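Local coordinates for protein putative oxidoreductase molybdopterin-binding subunit (Sulfolobus tokodaii, PDB 4ZOH) that probably serves as the molybdenum-bearing catalytic subunit of a xanthine dehydrogenase/aldehyde oxidase-type hydroxylase, holding the metal on a pterin cytosine dinucleotide, at residues 40-45 against 74-79; 133-138 against 374-379; 146-151 against 265-270; 218-223 against 285-290; 422-427 against 434-439. One frame throughout, in Å; residues are numbered along the deposited sequence.

Overall arrangement
From the N terminus, contact 1 (40-45 with 74-79) closes a short loop first, joining the loop that leads into strand 44-48 to the beta turn before strand 79-85, within the hammerhead region. Contact 2 (133-138 with 374-379) then opens the longest loop, fixing a turn beside an outer strand of a five-stranded sheet. Contacts 3 and 4 lie inside that loop and cross each other: 146-151 meets 265-270 at the opposite edge of the same sheet, and 218-223 meets 285-290 at the starts of two helices. Contact 4 also touches contact 1, through Y75 on A285 and P79 on P223. Contact 5, a hairpin in the later cofactor-binding region, follows in series.

Contact 1. Residues 40-45 against 74-79; sequences KYPHAR and TYVGQP
Residues 40-43 and 74-76 run past one another at 154°, with the CA atoms of P42 and Y75 4.1 Å apart, yet no hydrogen bond links the two backbones. The contact lies within the a/b hammerhead domain of the xanthine dehydrogenase family, where a type II beta turn from Y75 to Q78 leads into strand 79-85. V76 makes the main side-chain contact. Its CG2, anti to the carbonyl carbon and beside the backbone N, is turned onto the Y41-P42 peptide and comes within 3.4 Å of P42 N. The P42 ring lies alongside and points the same way, its CD 3.6 Å from V76 CG2. Farther along, CG2 of T74 approaches the H43 ring obliquely at CD2, 4.2 Å away. That imidazole is held from outside the pair, through NE2 by E72 and through ND1 by the carbonyl of D106.

The turn is braced from within. Q78 N bonds to Y75 O at 3.0 Å, and the Q78 CB lies over the centre of the Y75 ring, 3.4 Å above its plane. Around the site, S39 makes backbone bonds to G77 and Q78, joining the turn to the residue that follows strand 32-38. The amide of Q78 folds back on the start of its own segment, where OE1 accepts the backbone N of T74 at 3.0 Å with an N-H...O angle of 155°.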
# COMPACT_ATOMS: atom_id res chain seq x y z
N LYS A 40 -16.66 1.57 31.10
CA LYS A 40 -17.20 2.82 31.64
C LYS A 40 -17.05 2.90 33.16
O LYS A 40 -17.40 3.89 33.76
CB LYS A 40 -18.62 3.06 31.19
CG LYS A 40 -19.57 2.06 31.82
CD LYS A 40 -20.96 2.69 32.00
CE LYS A 40 -22.01 2.01 31.16
NZ LYS A 40 -23.23 2.89 31.01
N TYR A 41 -16.44 1.89 33.79
CA TYR A 41 -16.24 1.90 35.25
C TYR A 41 -14.80 1.74 35.66
O TYR A 41 -14.02 1.09 34.94
CB TYR A 41 -17.07 0.78 35.91
CG TYR A 41 -18.57 1.02 35.83
CD1 TYR A 41 -19.17 2.07 36.55
CD2 TYR A 41 -19.41 0.17 35.06
CE1 TYR A 41 -20.55 2.27 36.48
CE2 TYR A 41 -20.80 0.37 34.99
CZ TYR A 41 -21.35 1.40 35.72
OH TYR A 41 -22.70 1.64 35.66
N PRO A 42 -14.42 2.34 36.82
CA PRO A 42 -13.05 2.21 37.31
C PRO A 42 -12.64 0.81 37.73
O PRO A 42 -11.44 0.43 37.64
CB PRO A 42 -13.00 3.17 38.52
CG PRO A 42 -14.44 3.51 38.81
CD PRO A 42 -15.19 3.38 37.54
N HIS A 43 -13.61 0.04 38.23
CA HIS A 43 -13.35 -1.34 38.73
C HIS A 43 -14.63 -2.15 38.72
O HIS A 43 -15.63 -1.78 39.35
CB HIS A 43 -12.75 -1.36 40.13
CG HIS A 43 -12.04 -2.65 40.48
ND1 HIS A 43 -11.61 -2.95 41.77
CD2 HIS A 43 -11.71 -3.71 39.72
CE1 HIS A 43 -10.99 -4.12 41.76
NE2 HIS A 43 -11.03 -4.60 40.53
N ALA A 44 -14.63 -3.22 37.93
CA ALA A 44 -15.85 -4.01 37.68
C ALA A 44 -15.51 -5.38 37.19
O ALA A 44 -14.45 -5.60 36.52
CB ALA A 44 -16.80 -3.34 36.70
N ARG A 45 -16.39 -6.32 37.56
CA ARG A 45 -16.42 -7.60 36.85
C ARG A 45 -17.22 -7.43 35.61
O ARG A 45 -18.16 -6.64 35.59
CB ARG A 45 -16.89 -8.78 37.73
CG ARG A 45 -15.69 -9.23 38.53
CD ARG A 45 -15.91 -10.56 39.21
NE ARG A 45 -14.83 -10.78 40.17
CZ ARG A 45 -14.85 -10.38 41.44
NH1 ARG A 45 -15.89 -9.70 41.98
NH2 ARG A 45 -13.77 -10.66 42.18
N THR A 74 -10.04 -2.81 35.29
CA THR A 74 -9.38 -1.99 36.27
C THR A 74 -9.22 -0.46 36.04
O THR A 74 -8.52 0.18 36.85
CB THR A 74 -8.03 -2.55 36.62
OG1 THR A 74 -7.30 -2.80 35.41
CG2 THR A 74 -8.17 -3.89 37.41
N TYR A 75 -9.86 0.11 35.01
CA TYR A 75 -9.85 1.58 34.77
C TYR A 75 -10.83 1.93 33.71
O TYR A 75 -10.99 1.17 32.74
CB TYR A 75 -8.42 2.11 34.40
CG TYR A 75 -7.72 1.52 33.19
CD1 TYR A 75 -7.73 2.20 31.96
CD2 TYR A 75 -7.09 0.27 33.25
CE1 TYR A 75 -7.09 1.67 30.84
CE2 TYR A 75 -6.45 -0.26 32.14
CZ TYR A 75 -6.45 0.47 30.92
OH TYR A 75 -5.79 -0.03 29.80
N VAL A 76 -11.54 3.04 33.89
CA VAL A 76 -12.28 3.68 32.80
C VAL A 76 -11.31 3.87 31.61
O VAL A 76 -10.13 4.29 31.81
CB VAL A 76 -12.86 4.98 33.24
CG1 VAL A 76 -13.77 5.63 32.17
CG2 VAL A 76 -13.64 4.74 34.53
N GLY A 77 -11.76 3.42 30.44
CA GLY A 77 -10.97 3.48 29.20
C GLY A 77 -10.30 2.16 28.86
O GLY A 77 -9.69 2.05 27.76
N GLN A 78 -10.34 1.17 29.77
CA GLN A 78 -9.72 -0.12 29.45
C GLN A 78 -10.51 -0.82 28.34
O GLN A 78 -11.74 -0.83 28.37
CB GLN A 78 -9.56 -1.04 30.63
CG GLN A 78 -8.57 -2.22 30.36
CD GLN A 78 -8.51 -3.12 31.57
OE1 GLN A 78 -9.39 -3.03 32.40
NE2 GLN A 78 -7.45 -3.91 31.73
N PRO A 79 -9.80 -1.34 27.33
CA PRO A 79 -10.50 -2.20 26.36
C PRO A 79 -11.09 -3.50 27.00
O PRO A 79 -10.39 -4.28 27.72
CB PRO A 79 -9.40 -2.55 25.32
CG PRO A 79 -8.28 -1.61 25.56
CD PRO A 79 -8.35 -1.23 27.04

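Contact 2. Residues 133-138 against 374-379; sequences ERWKGG and NIFGVT
The W135 indole turns the edge of its six-membered ring toward the face of the F376 ring, a T-shaped pair with centroids 5.7 Å apart and planes at 80°. The same face of F376 also receives W135 CB in a CH-pi contact, 4.1 Å from the ring centroid. With CG of F376 anti to its own carbonyl carbon (chi1 -74°), the phenyl ring reaches back over the strand, and its CE1 sits 3.5 Å from K136 N. On the ring's other face lies CG2 of I375, offset toward the rim.

Farther along, G137 CA directs a CA-H...O contact to I375 O at 3.4 Å, close enough that a side chain at this glycine would clash with that carbonyl. Water 1 joins the backbones, accepting from G138 N and donating to I375 O, each at 2.7 Å.

N374 helps to shape 374-379. Its OD1 takes F376 N at 2.8 Å and V378 N at 2.9 Å, the two donors arriving from opposite faces of the amide plane, while its ND2 is bonded to R303 O and Y380 OH. V302 touches both aromatic rings, and W135 NE1 is tied to Y131 OH. The arrangement is an Asx turn combined with a type I beta turn from N374 to G377, packed by its aromatic residue against outer strand 129-138 of the five-stranded sheet.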
# COMPACT_ATOMS: atom_id res chain seq x y z
N GLU A 133 11.13 1.13 47.81
CA GLU A 133 12.51 1.11 48.23
C GLU A 133 12.81 2.47 48.89
O GLU A 133 12.32 3.51 48.44
CB GLU A 133 13.51 0.90 47.07
CG GLU A 133 13.72 -0.49 46.38
CD GLU A 133 13.43 -1.77 47.22
OE1 GLU A 133 13.90 -1.93 48.37
OE2 GLU A 133 12.73 -2.66 46.70
N ARG A 134 13.65 2.43 49.93
CA ARG A 134 14.09 3.60 50.68
C ARG A 134 15.39 4.00 50.04
O ARG A 134 16.29 3.19 49.93
CB ARG A 134 14.24 3.20 52.17
CG ARG A 134 14.58 4.31 53.14
CD ARG A 134 13.95 4.09 54.51
NE ARG A 134 13.55 5.39 55.03
CZ ARG A 134 12.34 5.71 55.47
NH1 ARG A 134 11.37 4.82 55.54
NH2 ARG A 134 12.10 6.95 55.87
N TRP A 135 15.49 5.23 49.56
CA TRP A 135 16.73 5.68 48.91
C TRP A 135 17.53 6.52 49.90
O TRP A 135 17.03 7.54 50.37
CB TRP A 135 16.41 6.52 47.66
CG TRP A 135 15.94 5.69 46.45
CD1 TRP A 135 14.79 4.91 46.38
CD2 TRP A 135 16.59 5.57 45.18
NE1 TRP A 135 14.73 4.28 45.16
CE2 TRP A 135 15.81 4.68 44.40
CE3 TRP A 135 17.76 6.12 44.62
CZ2 TRP A 135 16.18 4.32 43.09
CZ3 TRP A 135 18.13 5.78 43.34
CH2 TRP A 135 17.34 4.88 42.57
N LYS A 136 18.81 6.16 50.08
CA LYS A 136 19.68 6.73 51.07
C LYS A 136 20.99 7.03 50.43
O LYS A 136 21.53 6.24 49.66
CB LYS A 136 19.90 5.75 52.27
CG LYS A 136 18.70 5.56 53.20
CD LYS A 136 18.90 4.48 54.28
CE LYS A 136 17.66 4.42 55.19
NZ LYS A 136 17.78 3.58 56.43
N GLY A 137 21.54 8.17 50.80
CA GLY A 137 22.90 8.46 50.37
C GLY A 137 23.52 9.52 51.25
O GLY A 137 22.81 10.28 51.97
N GLY A 138 24.87 9.56 51.18
CA GLY A 138 25.67 10.49 51.97
C GLY A 138 25.39 10.25 53.45
O GLY A 138 25.31 9.11 53.86
N ASN A 374 26.63 12.25 42.35
CA ASN A 374 25.62 12.70 43.32
C ASN A 374 25.40 11.64 44.43
O ASN A 374 25.90 10.51 44.36
CB ASN A 374 24.31 13.22 42.63
CG ASN A 374 23.20 12.14 42.38
OD1 ASN A 374 23.31 10.98 42.75
ND2 ASN A 374 22.12 12.56 41.69
N ILE A 375 24.59 12.03 45.39
CA ILE A 375 24.35 11.34 46.61
C ILE A 375 23.66 9.99 46.38
O ILE A 375 23.85 9.04 47.19
CB ILE A 375 23.59 12.32 47.55
CG1 ILE A 375 24.20 12.36 48.94
CG2 ILE A 375 22.10 12.06 47.67
CD1 ILE A 375 25.68 12.65 48.97
N PHE A 376 22.90 9.89 45.28
CA PHE A 376 22.17 8.68 44.97
C PHE A 376 22.87 7.90 43.88
O PHE A 376 22.25 7.07 43.21
CB PHE A 376 20.71 8.97 44.61
CG PHE A 376 19.85 9.33 45.78
CD1 PHE A 376 20.05 8.74 47.03
CD2 PHE A 376 18.76 10.22 45.62
CE1 PHE A 376 19.21 9.07 48.11
CE2 PHE A 376 17.94 10.57 46.69
CZ PHE A 376 18.15 9.97 47.94
N GLY A 377 24.14 8.21 43.66
CA GLY A 377 25.00 7.46 42.76
C GLY A 377 25.01 7.86 41.28
O GLY A 377 25.64 7.17 40.48
N VAL A 378 24.33 8.96 40.90
CA VAL A 378 24.39 9.37 39.46
C VAL A 378 25.71 10.11 39.19
O VAL A 378 26.01 11.12 39.82
CB VAL A 378 23.24 10.33 39.10
CG1 VAL A 378 23.16 10.51 37.58
CG2 VAL A 378 21.93 9.84 39.70
N THR A 379 26.49 9.61 38.26
CA THR A 379 27.68 10.34 37.85
C THR A 379 27.40 11.38 36.75
O THR A 379 27.03 11.04 35.61
CB THR A 379 28.78 9.38 37.41
OG1 THR A 379 29.15 8.59 38.55
CG2 THR A 379 30.06 10.14 36.91
O HOH W 1 25.96 8.68 48.82

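Contact 3. Residues 146-151 against 265-270; sequences EADLTI and AVKKDG
D148 lies across the side chain of K267, its carboxylate against the aliphatic part of the lysine, at a classic beta bulge where D148 and L149 both face V266. The bulge sits at the start of strand 149-161, which pairs antiparallel with the end of strand 254-266 at the edge of a five-stranded sheet. V266 O takes D148 N at 2.9 Å and, weakly, L149 N at 3.3 Å. V266 N returns a nearly straight bond of 3.0 Å to L149 O.

Beyond the bulge the side chains divide between the two faces. On one, with V266 CG1 anti to the carbonyl carbon (chi1 -58°), CG2 falls between the backbone N and the carbonyl carbon, beside L149 CB at 4.0 Å; V350 of helix 336-353 and L354 cover parts of this pair. On the other, T150 CG2 and A265 CB stand together beside F144 of helix 140-145, with the T150 hydroxyl bonded to E263. A147 CB also meets A265 CB, at 3.8 Å.

The two lysines take different shapes. K267 is extended beyond CG and passes along the 146-147 backbone, so that its CE lies 3.3 Å from E146 O; its ammonium is near the carboxylates of E146 and D148 without touching either. K268 is bent along its chain and rests CG on D148 CB at 3.7 Å. Both lysines thus lie beside D148, whose OD2 uses its anti lone pair, the one away from OD1, to accept the backbone N of K268 at 3.1 Å and 168°.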
# COMPACT_ATOMS: atom_id res chain seq x y z
N GLU A 146 23.56 19.30 61.88
CA GLU A 146 24.18 20.59 61.50
C GLU A 146 23.26 21.72 60.99
O GLU A 146 23.76 22.79 60.67
CB GLU A 146 25.24 20.34 60.44
CG GLU A 146 26.47 19.58 60.89
CD GLU A 146 27.45 19.31 59.75
OE1 GLU A 146 27.10 19.48 58.55
OE2 GLU A 146 28.61 18.92 60.05
N ALA A 147 21.95 21.51 60.90
CA ALA A 147 21.05 22.45 60.25
C ALA A 147 20.63 23.49 61.24
O ALA A 147 20.39 23.15 62.39
CB ALA A 147 19.81 21.75 59.75
N ASP A 148 20.46 24.73 60.78
CA ASP A 148 19.95 25.78 61.68
C ASP A 148 18.44 25.74 61.72
O ASP A 148 17.80 26.21 62.66
CB ASP A 148 20.52 27.19 61.31
CG ASP A 148 22.05 27.20 61.28
OD1 ASP A 148 22.67 26.58 62.20
OD2 ASP A 148 22.66 27.78 60.35
N LEU A 149 17.87 25.11 60.68
CA LEU A 149 16.47 25.23 60.35
C LEU A 149 16.07 24.08 59.42
O LEU A 149 16.88 23.60 58.58
CB LEU A 149 16.28 26.57 59.57
CG LEU A 149 14.84 27.07 59.45
CD1 LEU A 149 14.04 26.62 60.67
CD2 LEU A 149 14.81 28.58 59.33
N THR A 150 14.81 23.68 59.52
CA THR A 150 14.23 22.79 58.55
C THR A 150 12.90 23.30 58.08
O THR A 150 12.12 23.88 58.86
CB THR A 150 14.10 21.30 59.04
OG1 THR A 150 13.07 21.20 60.03
CG2 THR A 150 15.37 20.84 59.57
N ILE A 151 12.64 23.03 56.80
CA ILE A 151 11.40 23.46 56.14
C ILE A 151 10.68 22.24 55.60
O ILE A 151 11.30 21.40 55.00
CB ILE A 151 11.70 24.44 54.92
CG1 ILE A 151 12.72 25.57 55.27
CG2 ILE A 151 10.41 24.99 54.28
CD1 ILE A 151 12.15 26.65 56.13
N ALA A 265 16.89 20.42 55.19
CA ALA A 265 17.77 20.92 56.18
C ALA A 265 18.74 21.94 55.60
O ALA A 265 19.60 21.66 54.73
CB ALA A 265 18.54 19.76 56.83
N VAL A 266 18.64 23.14 56.17
CA VAL A 266 19.48 24.24 55.71
C VAL A 266 20.26 24.95 56.82
O VAL A 266 19.78 25.03 57.98
CB VAL A 266 18.63 25.29 54.96
CG1 VAL A 266 17.91 24.62 53.77
CG2 VAL A 266 17.64 26.02 55.89
N LYS A 267 21.42 25.48 56.43
CA LYS A 267 22.02 26.63 57.16
C LYS A 267 21.42 27.99 56.77
O LYS A 267 20.97 28.22 55.61
CB LYS A 267 23.53 26.57 57.12
CG LYS A 267 24.01 25.82 58.36
CD LYS A 267 25.38 25.15 58.20
CE LYS A 267 26.01 24.87 59.57
NZ LYS A 267 27.48 24.72 59.39
N LYS A 268 21.35 28.88 57.76
CA LYS A 268 20.79 30.24 57.57
C LYS A 268 21.44 31.04 56.42
O LYS A 268 20.81 31.92 55.86
CB LYS A 268 20.88 31.06 58.87
CG LYS A 268 20.02 30.57 60.00
CD LYS A 268 18.78 31.41 60.15
CE LYS A 268 18.44 31.45 61.62
NZ LYS A 268 16.98 31.25 61.74
N ASP A 269 22.68 30.72 56.07
CA ASP A 269 23.30 31.34 54.93
C ASP A 269 22.85 30.75 53.56
O ASP A 269 23.50 30.99 52.55
CB ASP A 269 24.83 31.32 55.09
CG ASP A 269 25.45 29.97 54.76
OD1 ASP A 269 24.69 28.97 54.66
OD2 ASP A 269 26.71 29.92 54.59
N GLY A 270 21.74 29.99 53.54
CA GLY A 270 21.29 29.27 52.34
C GLY A 270 22.05 28.04 51.88
O GLY A 270 21.81 27.56 50.76

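Contact 4. Residues 218-223 against 285-290; sequences KIIAHP and APYPDA
Y287 sets one face of its ring against the pyrrolidine of P223, whose CG lies 4.0 Å from the ring centroid and 17° off the normal, a CH-pi contact. The opposite face looks onto the backbone N of D289. A chi1 of 170° sends the phenol away from its own backbone N, out to the neighbouring loop, where its hydroxyl donates to A221 O at 2.6 Å, tilted 32° from the carbonyl plane. A phenylalanine here would keep the ring but would probably leave A221 O without its hydroxyl donor and the loop less firmly tied to the start of helix 288-304.

I220 fills the side nearer the helix. Its CG1 occupies the position between backbone N and carbonyl carbon, which carries CD1 to the edge of the Y287 ring, 4.0 Å from CE2, and to A290 CB at 3.9 Å. CG2 meanwhile packs on D289 O at 3.6 Å. Water 2 makes a further link, accepting from A221 N and donating to D289 OD1 at 2.6 Å; that oxygen is also bonded to Y226 OH, from helix 223-235.

Y226 also touches Y287 and A221, while L191 and N194 of helix 188-199 pack on A221. The I220 side chain is about 10 Å from the molybdenum, so the contact is close to the metal centre. Both segments belong to the molybdopterin cofactor-binding domain, and the arrangement joins two helix starts, with H222 and Y287 at the N-cap positions of helices 223-235 and 288-304.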
# COMPACT_ATOMS: atom_id res chain seq x y z
N LYS A 218 4.25 6.39 22.93
CA LYS A 218 4.23 5.33 21.91
C LYS A 218 5.48 4.40 22.02
O LYS A 218 5.84 3.64 21.09
CB LYS A 218 4.07 5.92 20.47
CG LYS A 218 2.71 6.62 20.25
CD LYS A 218 2.64 7.45 18.95
CE LYS A 218 1.37 8.27 18.90
NZ LYS A 218 1.25 8.99 17.56
N ILE A 219 6.18 4.50 23.15
CA ILE A 219 7.25 3.53 23.43
C ILE A 219 6.68 2.10 23.60
O ILE A 219 7.09 1.17 22.90
CB ILE A 219 8.03 3.88 24.72
CG1 ILE A 219 8.66 5.27 24.59
CG2 ILE A 219 9.08 2.76 25.00
CD1 ILE A 219 9.41 5.68 25.90
N ILE A 220 5.71 1.97 24.51
CA ILE A 220 5.17 0.67 24.85
C ILE A 220 4.28 0.19 23.71
O ILE A 220 3.81 1.01 22.88
CB ILE A 220 4.36 0.74 26.18
CG1 ILE A 220 3.06 1.57 26.05
CG2 ILE A 220 5.28 1.25 27.28
CD1 ILE A 220 2.18 1.50 27.30
N ALA A 221 4.06 -1.13 23.66
CA ALA A 221 2.93 -1.66 22.86
C ALA A 221 1.72 -1.54 23.72
O ALA A 221 1.74 -1.98 24.87
CB ALA A 221 3.17 -3.14 22.49
N HIS A 222 0.69 -0.96 23.16
CA HIS A 222 -0.49 -0.78 23.83
C HIS A 222 -1.42 -2.00 23.79
O HIS A 222 -1.31 -2.78 22.87
CB HIS A 222 -1.21 0.40 23.19
CG HIS A 222 -0.58 1.69 23.58
ND1 HIS A 222 -1.04 2.44 24.64
CD2 HIS A 222 0.52 2.33 23.11
CE1 HIS A 222 -0.29 3.52 24.78
NE2 HIS A 222 0.68 3.47 23.88
N PRO A 223 -2.38 -2.08 24.72
CA PRO A 223 -3.30 -3.27 24.60
C PRO A 223 -3.91 -3.43 23.19
O PRO A 223 -3.94 -4.56 22.68
CB PRO A 223 -4.41 -3.00 25.64
CG PRO A 223 -3.80 -2.01 26.63
CD PRO A 223 -2.84 -1.14 25.78
N ALA A 285 -3.45 1.63 36.64
CA ALA A 285 -3.80 0.16 36.66
C ALA A 285 -2.66 -0.78 36.31
O ALA A 285 -1.66 -0.37 35.67
CB ALA A 285 -5.04 -0.12 35.80
N PRO A 286 -2.72 -2.04 36.80
CA PRO A 286 -1.57 -2.87 36.49
C PRO A 286 -1.56 -3.35 34.99
O PRO A 286 -2.05 -4.39 34.71
CB PRO A 286 -1.72 -4.08 37.44
CG PRO A 286 -3.15 -4.03 37.92
CD PRO A 286 -3.72 -2.69 37.68
N TYR A 287 -0.99 -2.60 34.06
CA TYR A 287 -0.75 -3.12 32.74
C TYR A 287 0.74 -3.32 32.72
O TYR A 287 1.47 -2.37 32.91
CB TYR A 287 -1.28 -2.15 31.66
CG TYR A 287 -0.87 -2.49 30.21
CD1 TYR A 287 -1.09 -3.78 29.69
CD2 TYR A 287 -0.33 -1.49 29.35
CE1 TYR A 287 -0.77 -4.09 28.37
CE2 TYR A 287 0.02 -1.79 28.03
CZ TYR A 287 -0.21 -3.09 27.54
OH TYR A 287 0.08 -3.46 26.27
N PRO A 288 1.22 -4.56 32.51
CA PRO A 288 2.65 -4.73 32.66
C PRO A 288 3.56 -3.81 31.80
O PRO A 288 4.61 -3.33 32.31
CB PRO A 288 2.87 -6.22 32.32
CG PRO A 288 1.56 -6.85 32.76
CD PRO A 288 0.55 -5.85 32.25
N ASP A 289 3.24 -3.62 30.51
CA ASP A 289 4.14 -2.76 29.61
C ASP A 289 4.29 -1.35 30.14
O ASP A 289 5.38 -0.84 30.24
CB ASP A 289 3.65 -2.74 28.16
CG ASP A 289 3.54 -4.12 27.60
OD1 ASP A 289 4.35 -4.47 26.70
OD2 ASP A 289 2.62 -4.85 28.10
N ALA A 290 3.17 -0.76 30.54
CA ALA A 290 3.20 0.57 31.13
C ALA A 290 3.86 0.60 32.51
O ALA A 290 4.68 1.51 32.80
CB ALA A 290 1.80 1.11 31.19
O HOH W 2 5.72 -2.48 25.65

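Contact 5. Residues 422-427 against 434-439; sequences VARISV and TLVTGT
The strands holding A423 and T437, R424 and V436, I425 and L435, and S426 and T434 form a beta hairpin, antiparallel at 166° with axes 4.6 Å apart. Its backbone bonds come first. R424 and V436 make a reciprocal pair, V436 N to R424 O at 2.7 Å and R424 N to V436 O at 2.9 Å, and S426 and T434 pair in the same way. At the open end G438 N reaches V422 O from above the carbonyl plane. Between these pairs CA-H...O contacts fill in, such as A423 CA to V436 O at 3.2 Å.

Apolar packing lies on the face of A423, I425, L435 and T437. L435 CD1 rests beside I425 CB at 4.1 Å, and L501, L458 and F450 from helices 486-512 and 446-458 cover this side.

The face of R424, S426, V436 and T434 carries the charge. R424 forms a salt bridge with D553, which S426 OG also bonds, and its NH1 reaches E473 O of the second subunit, so the hairpin takes part in the interface between the two copies.

Water-mediated and hydroxyl links close both ends. Water 4 connects S426 O with T434 OG1, a hydroxyl also bonded to K432 NZ. A chi1 of 177° turns T437 OG1 away from its own backbone N, so that it donates to water 3 at 2.7 Å and accepts from T439 OG1 at 2.8 Å. A valine in place of T437 would probably leave water 3 and the T439 hydroxyl without this partner, and the T439 hydroxyl freer to turn. Water 3 in turn donates to V422 O at 2.7 Å.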
# COMPACT_ATOMS: atom_id res chain seq x y z
N VAL A 422 22.05 0.63 16.06
CA VAL A 422 22.55 0.08 14.81
C VAL A 422 22.57 1.10 13.68
O VAL A 422 21.78 2.02 13.65
CB VAL A 422 21.68 -1.19 14.44
CG1 VAL A 422 22.26 -1.97 13.30
CG2 VAL A 422 21.45 -2.09 15.68
N ALA A 423 23.47 0.93 12.72
CA ALA A 423 23.41 1.74 11.51
C ALA A 423 23.88 0.83 10.40
O ALA A 423 24.90 0.10 10.61
CB ALA A 423 24.32 3.00 11.63
N ARG A 424 23.20 0.90 9.25
CA ARG A 424 23.65 0.19 8.06
C ARG A 424 23.96 1.25 6.99
O ARG A 424 23.17 2.15 6.84
CB ARG A 424 22.54 -0.80 7.59
CG ARG A 424 22.58 -1.22 6.14
CD ARG A 424 21.49 -2.21 5.75
NE ARG A 424 21.62 -2.53 4.31
CZ ARG A 424 20.67 -2.45 3.38
NH1 ARG A 424 19.42 -2.12 3.68
NH2 ARG A 424 20.97 -2.76 2.14
N ILE A 425 25.08 1.13 6.24
CA ILE A 425 25.28 2.00 5.09
C ILE A 425 25.58 1.13 3.88
O ILE A 425 26.37 0.21 3.96
CB ILE A 425 26.35 3.14 5.36
CG1 ILE A 425 26.30 4.22 4.30
CG2 ILE A 425 27.77 2.56 5.40
CD1 ILE A 425 27.07 5.51 4.73
N SER A 426 25.01 1.46 2.73
CA SER A 426 25.16 0.57 1.60
C SER A 426 25.39 1.31 0.30
O SER A 426 24.73 2.33 0.06
CB SER A 426 23.85 -0.23 1.52
OG SER A 426 23.84 -1.05 0.41
N VAL A 427 26.21 0.79 -0.59
CA VAL A 427 26.45 1.51 -1.86
C VAL A 427 26.12 0.65 -3.04
O VAL A 427 26.62 -0.49 -3.15
CB VAL A 427 27.93 1.99 -1.97
CG1 VAL A 427 28.16 2.78 -3.26
CG2 VAL A 427 28.32 2.78 -0.70
N THR A 434 22.89 4.75 0.63
CA THR A 434 21.78 4.79 1.59
C THR A 434 22.29 4.44 2.96
O THR A 434 23.02 3.47 3.15
CB THR A 434 20.64 3.80 1.17
OG1 THR A 434 20.42 3.96 -0.23
CG2 THR A 434 19.28 4.09 1.93
N LEU A 435 21.93 5.29 3.90
CA LEU A 435 22.20 5.12 5.29
C LEU A 435 20.88 4.72 6.00
O LEU A 435 19.88 5.38 5.83
CB LEU A 435 22.74 6.44 5.89
CG LEU A 435 22.90 6.47 7.39
CD1 LEU A 435 24.11 5.63 7.78
CD2 LEU A 435 23.09 7.92 7.82
N VAL A 436 20.92 3.66 6.81
CA VAL A 436 19.73 3.26 7.59
C VAL A 436 20.07 3.34 9.07
O VAL A 436 21.20 2.95 9.49
CB VAL A 436 19.20 1.84 7.19
CG1 VAL A 436 17.85 1.57 7.86
CG2 VAL A 436 19.12 1.66 5.67
N THR A 437 19.18 3.93 9.86
CA THR A 437 19.38 3.96 11.33
C THR A 437 18.44 2.97 12.01
O THR A 437 17.33 2.80 11.52
CB THR A 437 19.18 5.37 11.89
OG1 THR A 437 19.31 5.31 13.29
CG2 THR A 437 17.76 6.02 11.55
N GLY A 438 18.86 2.33 13.12
CA GLY A 438 17.97 1.46 13.90
C GLY A 438 17.13 2.26 14.89
O GLY A 438 16.16 1.72 15.51
N THR A 439 17.41 3.57 15.00
CA THR A 439 16.48 4.44 15.80
C THR A 439 15.14 4.64 15.04
O THR A 439 14.93 4.08 13.95
CB THR A 439 17.14 5.78 16.14
OG1 THR A 439 17.43 6.50 14.93
CG2 THR A 439 18.45 5.50 16.92
O HOH W 3 21.79 4.66 14.11
O HOH W 4 22.13 2.54 -1.63